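Alpha-1,3-glucanase (Bacillus circulans, PDB 5ZRU) hydrolyses alpha-1,3-glucan as a family 87 glycoside hydrolase, this chain being the catalytic unit of the longer enzyme. Local coordinates at residues Q117-D122 against N403-A408; F323-Y328 against Q358-S363; G442-N447 against S480-K485. All coordinates share one frame; numbering follows the deposited sequence.

Interaction 1. Residues Q117-D122 against N403-A408; sequences QYFSSD and NNWRAA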
# COMPACT_ATOMS: atom_id res chain seq x y z
N GLN A 117 4.21 -13.06 -7.20
CA GLN A 117 5.26 -13.48 -6.28
C GLN A 117 4.84 -14.80 -5.66
O GLN A 117 3.65 -15.01 -5.40
CB GLN A 117 5.50 -12.45 -5.17
CG GLN A 117 6.09 -11.13 -5.65
CD GLN A 117 7.59 -11.24 -5.82
OE1 GLN A 117 8.34 -11.06 -4.86
NE2 GLN A 117 8.05 -11.55 -7.04
N TYR A 118 5.81 -15.69 -5.40
CA TYR A 118 5.49 -17.08 -5.10
C TYR A 118 6.11 -17.50 -3.77
O TYR A 118 7.27 -17.19 -3.49
CB TYR A 118 5.97 -17.99 -6.25
CG TYR A 118 5.31 -17.67 -7.58
CD1 TYR A 118 4.11 -18.27 -7.95
CD2 TYR A 118 5.90 -16.76 -8.47
CE1 TYR A 118 3.51 -17.99 -9.16
CE2 TYR A 118 5.30 -16.47 -9.69
CZ TYR A 118 4.11 -17.08 -10.03
OH TYR A 118 3.51 -16.80 -11.23
N PHE A 119 5.33 -18.22 -2.96
CA PHE A 119 5.72 -18.48 -1.57
C PHE A 119 5.72 -19.96 -1.25
O PHE A 119 4.66 -20.61 -1.26
CB PHE A 119 4.79 -17.72 -0.62
CG PHE A 119 4.97 -16.23 -0.68
CD1 PHE A 119 5.94 -15.61 0.10
CD2 PHE A 119 4.22 -15.46 -1.56
CE1 PHE A 119 6.14 -14.23 0.02
CE2 PHE A 119 4.41 -14.08 -1.64
CZ PHE A 119 5.37 -13.46 -0.85
N SER A 120 6.90 -20.49 -0.93
CA SER A 120 7.04 -21.77 -0.25
C SER A 120 7.63 -21.60 1.15
O SER A 120 7.85 -22.59 1.86
CB SER A 120 7.89 -22.73 -1.08
OG SER A 120 9.13 -22.13 -1.42
N SER A 121 7.89 -20.37 1.54
CA SER A 121 8.39 -19.97 2.84
C SER A 121 7.94 -18.54 3.07
O SER A 121 7.11 -18.01 2.31
CB SER A 121 9.92 -20.10 2.91
OG SER A 121 10.53 -19.13 2.06
N ASP A 122 8.51 -17.89 4.08
CA ASP A 122 8.21 -16.47 4.29
C ASP A 122 9.06 -15.55 3.42
O ASP A 122 9.05 -14.34 3.63
CB ASP A 122 8.38 -16.10 5.77
CG ASP A 122 9.82 -16.23 6.25
OD1 ASP A 122 10.70 -16.67 5.48
OD2 ASP A 122 10.05 -15.89 7.43
N ASN A 403 -6.26 -4.31 0.03
CA ASN A 403 -5.70 -5.41 -0.76
C ASN A 403 -4.25 -5.74 -0.40
O ASN A 403 -3.51 -6.26 -1.23
CB ASN A 403 -5.80 -5.13 -2.27
CG ASN A 403 -7.23 -4.90 -2.72
OD1 ASN A 403 -7.57 -3.80 -3.14
ND2 ASN A 403 -8.06 -5.93 -2.64
N ASN A 404 -3.84 -5.44 0.84
CA ASN A 404 -2.54 -5.90 1.32
C ASN A 404 -2.47 -7.42 1.14
O ASN A 404 -3.43 -8.13 1.43
CB ASN A 404 -2.38 -5.56 2.80
CG ASN A 404 -1.07 -4.89 3.09
OD1 ASN A 404 -0.93 -3.70 2.85
ND2 ASN A 404 -0.12 -5.64 3.62
N TRP A 405 -1.35 -7.93 0.60
CA TRP A 405 -1.22 -9.38 0.41
C TRP A 405 -0.11 -9.99 1.25
O TRP A 405 0.23 -11.16 1.05
CB TRP A 405 -1.03 -9.74 -1.06
CG TRP A 405 -0.09 -8.90 -1.89
CD1 TRP A 405 -0.39 -7.74 -2.56
CD2 TRP A 405 1.29 -9.17 -2.17
NE1 TRP A 405 0.71 -7.28 -3.23
CE2 TRP A 405 1.76 -8.14 -3.00
CE3 TRP A 405 2.16 -10.19 -1.79
CZ2 TRP A 405 3.08 -8.09 -3.45
CZ3 TRP A 405 3.48 -10.15 -2.25
CH2 TRP A 405 3.93 -9.10 -3.07
N ARG A 406 0.45 -9.25 2.19
CA ARG A 406 1.35 -9.82 3.17
C ARG A 406 1.35 -8.92 4.40
O ARG A 406 1.28 -7.70 4.28
CB ARG A 406 2.78 -9.96 2.62
CG ARG A 406 3.77 -10.48 3.66
CD ARG A 406 5.16 -10.65 3.07
NE ARG A 406 6.05 -11.21 4.07
CZ ARG A 406 7.30 -11.57 3.83
NH1 ARG A 406 7.81 -11.42 2.62
NH2 ARG A 406 8.05 -12.08 4.81
N ALA A 407 1.43 -9.54 5.58
CA ALA A 407 1.57 -8.81 6.85
C ALA A 407 0.32 -7.95 7.06
O ALA A 407 -0.80 -8.44 6.87
CB ALA A 407 2.90 -8.04 6.87
N ALA A 408 0.45 -6.68 7.48
CA ALA A 408 -0.71 -5.93 7.94
C ALA A 408 -0.85 -4.60 7.20
O ALA A 408 0.11 -4.06 6.66
CB ALA A 408 -0.62 -5.66 9.45

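Interaction 2. Residues F323-Y328 against Q358-S363; sequences FWVGDY and QGTSNS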
# COMPACT_ATOMS: atom_id res chain seq x y z
N PHE A 323 7.98 3.97 -0.01
CA PHE A 323 8.89 4.84 0.74
C PHE A 323 9.66 4.00 1.74
O PHE A 323 9.06 3.22 2.48
CB PHE A 323 8.13 5.92 1.54
CG PHE A 323 7.46 6.98 0.70
CD1 PHE A 323 6.32 6.69 -0.03
CD2 PHE A 323 7.98 8.26 0.66
CE1 PHE A 323 5.69 7.68 -0.79
CE2 PHE A 323 7.36 9.24 -0.08
CZ PHE A 323 6.23 8.96 -0.81
N TRP A 324 10.97 4.22 1.84
CA TRP A 324 11.75 3.71 2.98
C TRP A 324 12.51 4.88 3.60
O TRP A 324 13.54 5.31 3.07
CB TRP A 324 12.70 2.59 2.57
CG TRP A 324 13.25 1.90 3.77
CD1 TRP A 324 14.32 2.28 4.54
CD2 TRP A 324 12.73 0.71 4.38
NE1 TRP A 324 14.50 1.39 5.58
CE2 TRP A 324 13.53 0.41 5.50
CE3 TRP A 324 11.65 -0.15 4.08
CZ2 TRP A 324 13.30 -0.70 6.32
CZ3 TRP A 324 11.42 -1.25 4.89
CH2 TRP A 324 12.24 -1.51 6.00
N VAL A 325 11.99 5.40 4.71
CA VAL A 325 12.56 6.60 5.33
C VAL A 325 13.56 6.14 6.38
O VAL A 325 13.18 5.54 7.38
CB VAL A 325 11.46 7.48 5.93
CG1 VAL A 325 12.04 8.81 6.43
CG2 VAL A 325 10.39 7.73 4.88
N GLY A 326 14.84 6.42 6.14
CA GLY A 326 15.84 5.99 7.10
C GLY A 326 17.26 6.17 6.63
O GLY A 326 17.59 5.89 5.48
N ASP A 327 18.11 6.63 7.54
CA ASP A 327 19.52 6.87 7.25
C ASP A 327 20.35 5.64 7.57
O ASP A 327 20.28 5.12 8.69
CB ASP A 327 20.05 8.05 8.06
CG ASP A 327 21.54 8.22 7.88
OD1 ASP A 327 21.99 8.31 6.72
OD2 ASP A 327 22.26 8.24 8.90
N TYR A 328 21.17 5.21 6.61
CA TYR A 328 22.15 4.16 6.82
C TYR A 328 23.56 4.63 6.51
O TYR A 328 24.49 3.81 6.51
CB TYR A 328 21.79 2.92 5.98
CG TYR A 328 20.42 2.43 6.33
CD1 TYR A 328 20.23 1.52 7.36
CD2 TYR A 328 19.30 2.93 5.66
CE1 TYR A 328 18.96 1.10 7.71
CE2 TYR A 328 18.03 2.51 6.00
CZ TYR A 328 17.87 1.59 7.01
OH TYR A 328 16.60 1.17 7.36
N GLN A 358 14.68 3.62 11.36
CA GLN A 358 15.94 4.28 11.75
C GLN A 358 15.70 5.59 12.50
O GLN A 358 16.38 6.59 12.27
CB GLN A 358 16.81 4.53 10.51
CG GLN A 358 17.52 3.29 10.01
CD GLN A 358 18.53 2.81 11.02
OE1 GLN A 358 18.24 1.95 11.85
NE2 GLN A 358 19.73 3.37 10.97
N GLY A 359 14.72 5.58 13.40
CA GLY A 359 14.47 6.73 14.24
C GLY A 359 13.66 7.84 13.62
O GLY A 359 13.54 8.91 14.23
N THR A 360 13.14 7.65 12.41
CA THR A 360 12.17 8.58 11.85
C THR A 360 11.11 8.90 12.90
O THR A 360 10.53 8.00 13.50
CB THR A 360 11.50 7.95 10.62
OG1 THR A 360 12.50 7.65 9.63
CG2 THR A 360 10.47 8.91 10.04
N SER A 361 10.87 10.20 13.11
CA SER A 361 10.04 10.67 14.21
C SER A 361 9.13 11.80 13.77
O SER A 361 9.38 12.48 12.77
CB SER A 361 10.90 11.15 15.40
OG SER A 361 11.65 10.08 15.95
N ASN A 362 8.04 11.97 14.53
CA ASN A 362 7.11 13.08 14.34
C ASN A 362 6.64 13.20 12.90
O ASN A 362 6.37 14.29 12.41
CB ASN A 362 7.75 14.40 14.80
CG ASN A 362 8.07 14.38 16.27
OD1 ASN A 362 7.17 14.20 17.09
ND2 ASN A 362 9.34 14.55 16.61
N SER A 363 6.53 12.06 12.22
CA SER A 363 6.26 12.02 10.80
C SER A 363 4.91 11.36 10.55
O SER A 363 4.37 10.67 11.42
CB SER A 363 7.38 11.29 10.05
OG SER A 363 8.62 11.98 10.20
O HOH W 1 17.10 7.81 10.04

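Interaction 3. Residues G442-N447 against S480-K485; sequences GYHFQN and SNDPIK. With SO4 (sulfate ion), chain D.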
# COMPACT_ATOMS: atom_id res chain seq x y z
N GLY A 442 16.16 -3.80 17.08
CA GLY A 442 16.00 -2.40 17.44
C GLY A 442 15.19 -2.20 18.71
O GLY A 442 15.08 -3.08 19.56
N TYR A 443 14.63 -1.00 18.83
CA TYR A 443 13.85 -0.65 20.01
C TYR A 443 12.48 -1.29 19.97
O TYR A 443 11.85 -1.38 18.90
CB TYR A 443 13.67 0.86 20.11
CG TYR A 443 14.95 1.64 20.05
CD1 TYR A 443 15.66 1.92 21.21
CD2 TYR A 443 15.43 2.09 18.84
CE1 TYR A 443 16.83 2.65 21.15
CE2 TYR A 443 16.59 2.81 18.77
CZ TYR A 443 17.29 3.08 19.92
OH TYR A 443 18.45 3.81 19.83
N HIS A 444 11.99 -1.72 21.14
CA HIS A 444 10.61 -2.18 21.27
C HIS A 444 9.83 -1.17 22.11
O HIS A 444 9.95 0.04 21.87
CB HIS A 444 10.59 -3.61 21.81
CG HIS A 444 11.21 -4.58 20.85
ND1 HIS A 444 11.95 -5.67 21.25
CD2 HIS A 444 11.20 -4.60 19.50
CE1 HIS A 444 12.37 -6.33 20.18
NE2 HIS A 444 11.93 -5.70 19.11
N PHE A 445 9.01 -1.62 23.07
CA PHE A 445 7.99 -0.75 23.66
C PHE A 445 8.25 -0.40 25.12
O PHE A 445 7.34 0.10 25.78
CB PHE A 445 6.60 -1.39 23.51
CG PHE A 445 6.20 -1.63 22.08
CD1 PHE A 445 5.80 -0.56 21.28
CD2 PHE A 445 6.26 -2.90 21.53
CE1 PHE A 445 5.46 -0.77 19.95
CE2 PHE A 445 5.92 -3.11 20.21
CZ PHE A 445 5.52 -2.04 19.42
N GLN A 446 9.45 -0.66 25.63
CA GLN A 446 9.69 -0.48 27.06
C GLN A 446 9.48 0.97 27.49
O GLN A 446 8.98 1.23 28.59
CB GLN A 446 11.10 -0.95 27.42
CG GLN A 446 11.44 -0.73 28.89
CD GLN A 446 12.84 -1.18 29.25
OE1 GLN A 446 13.11 -2.38 29.32
NE2 GLN A 446 13.73 -0.22 29.47
N ASN A 447 9.86 1.92 26.64
CA ASN A 447 9.69 3.34 26.94
C ASN A 447 8.53 3.96 26.17
O ASN A 447 8.52 5.16 25.92
CB ASN A 447 11.00 4.08 26.67
CG ASN A 447 12.10 3.64 27.60
OD1 ASN A 447 11.89 3.54 28.81
ND2 ASN A 447 13.27 3.35 27.05
N SER A 480 6.38 -11.24 20.75
CA SER A 480 7.34 -12.21 20.25
C SER A 480 8.50 -12.39 21.22
O SER A 480 8.88 -13.51 21.56
CB SER A 480 7.86 -11.76 18.89
OG SER A 480 6.93 -10.88 18.24
N ASN A 481 9.11 -11.28 21.65
CA ASN A 481 10.24 -11.38 22.55
C ASN A 481 9.98 -10.43 23.72
O ASN A 481 9.80 -10.88 24.86
CB ASN A 481 11.53 -11.12 21.77
CG ASN A 481 12.44 -10.13 22.43
OD1 ASN A 481 13.16 -10.45 23.39
ND2 ASN A 481 12.42 -8.90 21.93
N ASP A 482 9.86 -9.16 23.45
CA ASP A 482 9.53 -8.18 24.48
C ASP A 482 8.02 -7.99 24.57
O ASP A 482 7.27 -8.43 23.69
CB ASP A 482 10.23 -6.86 24.18
CG ASP A 482 11.71 -6.89 24.51
OD1 ASP A 482 12.10 -7.55 25.50
OD2 ASP A 482 12.47 -6.23 23.80
N PRO A 483 7.52 -7.36 25.63
CA PRO A 483 6.07 -7.18 25.77
C PRO A 483 5.52 -6.10 24.84
O PRO A 483 6.22 -5.21 24.37
CB PRO A 483 5.90 -6.77 27.24
CG PRO A 483 7.24 -6.22 27.64
CD PRO A 483 8.25 -7.02 26.87
N ILE A 484 4.23 -6.23 24.57
CA ILE A 484 3.44 -5.14 24.01
C ILE A 484 2.83 -4.39 25.18
O ILE A 484 2.16 -4.99 26.03
CB ILE A 484 2.34 -5.67 23.06
CG1 ILE A 484 2.91 -6.63 22.00
CG2 ILE A 484 1.57 -4.50 22.41
CD1 ILE A 484 3.76 -5.96 20.97
N LYS A 485 3.06 -3.08 25.23
CA LYS A 485 2.75 -2.28 26.42
C LYS A 485 2.22 -0.91 26.03
O LYS A 485 2.76 -0.26 25.13
CB LYS A 485 4.01 -2.14 27.28
CG LYS A 485 3.89 -1.16 28.41
CD LYS A 485 5.07 -1.28 29.38
CE LYS A 485 6.39 -0.82 28.79
NZ LYS A 485 7.40 -0.58 29.88
S SO4 D . 13.19 -1.74 24.57
O1 SO4 D . 13.41 -2.91 25.42
O2 SO4 D . 11.77 -1.58 24.35
O3 SO4 D . 13.72 -0.54 25.23
O4 SO4 D . 13.88 -1.94 23.30
O HOH W 2 8.68 -4.01 24.66

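Interaction 1. Residues Q117-D122 against N403-A408
Phe-119 and Trp-405 meet at the seam between the two parts of the catalytic unit, where the galactose-binding-like beta-sandwich, through strand 117-119 and the loop that follows, lies against a turn of the pectate-lyase-like right-handed parallel beta-helix. The two aromatic side chains cross at about a right angle and touch rim to rim, Phe-119 CZ coming within 4.1 Å of Trp-405 CZ3, each near the plane of the other's ring. Broad aromatic rings fill such a seam well, and the single polar atom of the indole, NE1, makes a weak hydrogen bond to Asn-372 O; the indole is also stacked on Phe-135 of the sandwich. CG of Trp-405 lies between the backbone N and the carbonyl carbon (chi1 43°); the atoms of the indole that touch are CZ3 and CH2 of its six-membered ring. Gln-117 adds the aliphatic part of its side chain, CG lying 3.9 Å from Trp-405 CH2, while its NE2 is hydrogen-bonded to Asp-126 OD1.

Arg-406 brings reach as well as charge. Its chain is extended from CG to NE, and its guanidinium stands nearly perpendicular to the Phe-119 ring, the planes 85° apart, with NH1 at 4.2 Å from Phe-119 CE1, beside the ring edge. The carboxylate of Asp-122 instead meets Tyr-468 OH through OD2, and it is the backbone oxygen Asp-122 O that approaches the guanidinium, 2.7 Å from Arg-406 NH2.

Interaction 2. Residues F323-Y328 against Q358-S363
Gln-358 carries most of the contact with 323-328, and its amide supplies the direct hydrogen bond between the segments. NE2 donates to Asp-327 O over 2.9 Å in an almost straight bond (168°), with the acceptor in the plane of the amide and the donor nearly along the C=O axis. Val-385 O takes a further bond from NE2, and OE1 is bonded to Ser-383 OG, so this buried amide is gripped at both ends, a task for which glutamine, donor and acceptor in one flat group, is well fitted. A water extends the polar link: it accepts from Asp-327 N at 2.9 Å and donates to Gln-358 O at 2.6 Å. Within 323-328, Trp-324 NE1 gives its hydrogen to Tyr-328 OH, in the plane of the indole, which should limit the movement of the phenol.

Packing does the rest. The Gln-358 chain bends at chi2 (-66°), which places CD. The amide plane is 14° from that of the Tyr-328 ring, and Gln-358 CG lies 3.5 Å from Tyr-328 CZ. Gly-326, having no side chain, lets Gln-358 CB settle 3.8 Å from Gly-326 CA. Farther along, Thr-360 and Val-325 cross at about a right angle, with OG1 of Thr-360 3.4 Å from CG1 of Val-325; that hydroxyl is bonded to Ala-357 O.

Strands 323-325 and 354-357 are parallel neighbours, and 326-328 and 358-363 follow these strands on successive coils, the stacking of turn upon turn typical of a right-handed parallel beta-helix.

Interaction 3. Residues G442-N447 against S480-K485
His-444 and Asp-482 are joined by a nearly straight hydrogen bond. ND1 donates to Asp-482 OD2 over 2.7 Å at 176°, with the oxygen in the plane of the imidazole and the nitrogen on the anti side of the carboxylate, 22° out of its plane. The other ring nitrogen, NE2, is bonded to Phe-440 O. Since a carbonyl can only accept, both nitrogens probably carry hydrogen, and the nearby carboxylate would stabilise the resulting positive charge. Gly-442 O lies over the centre of one ring face, which should act in the same sense.

The backbone around His-444 also offers donors. A sulfate, probably from the crystallisation liquor, takes a bond from His-444 N through its O4, at 2.9 Å, and one from Gln-446 N through its O2, at 2.8 Å. Between them Phe-445 N is satisfied by a water that in turn donates to Pro-483 O, 2.8 Å away, bridging the segments. In the parallel beta-helix, 442-447 and the loop 480-483 follow strands 435-437 and 475-478 on consecutive coils, and strand 484-485 pairs in parallel with 510-511.

Lysine suits position 485, a partly exposed place from which its long chain can reach a carbonyl of the facing segment. Lys-485 bends at chi3 (69°), which turns CE toward Phe-445 O, and NZ donates to Gln-446 O over 2.7 Å. Its backbone N, in contrast, is buried here with no partner in the model, whereas Lys-485 O accepts a hydrogen bond from Asn-448 ND2. Inward of these polar groups, Phe-445 meets Ile-484, the side chains running side by side in the same direction with Phe-445 CE2 3.7 Å from Ile-484 CD1.

Overall arrangement
Interactions 2 and 3 do the same structural job at two heights of the beta-helix: each packs a turn against that of the next coil, and the strands before these turns belong to one parallel series. Their nearest atoms are about 6 Å apart. Interaction 1 is of another kind, joining the sandwich to the beta-helix, with its centre about 24 Å and 25 Å from those of interactions 2 and 3. Chemistry follows place. Interactions 1 and 2 are buried, but 1 relies on aromatic rims and one arginine, and 2 on a fully engaged neutral amide. Interaction 3, partly buried and farthest from the centre of the chain, adds a histidine-carboxylate hydrogen bond, a lysine bonded to a backbone carbonyl, a bridging water and a sulfate.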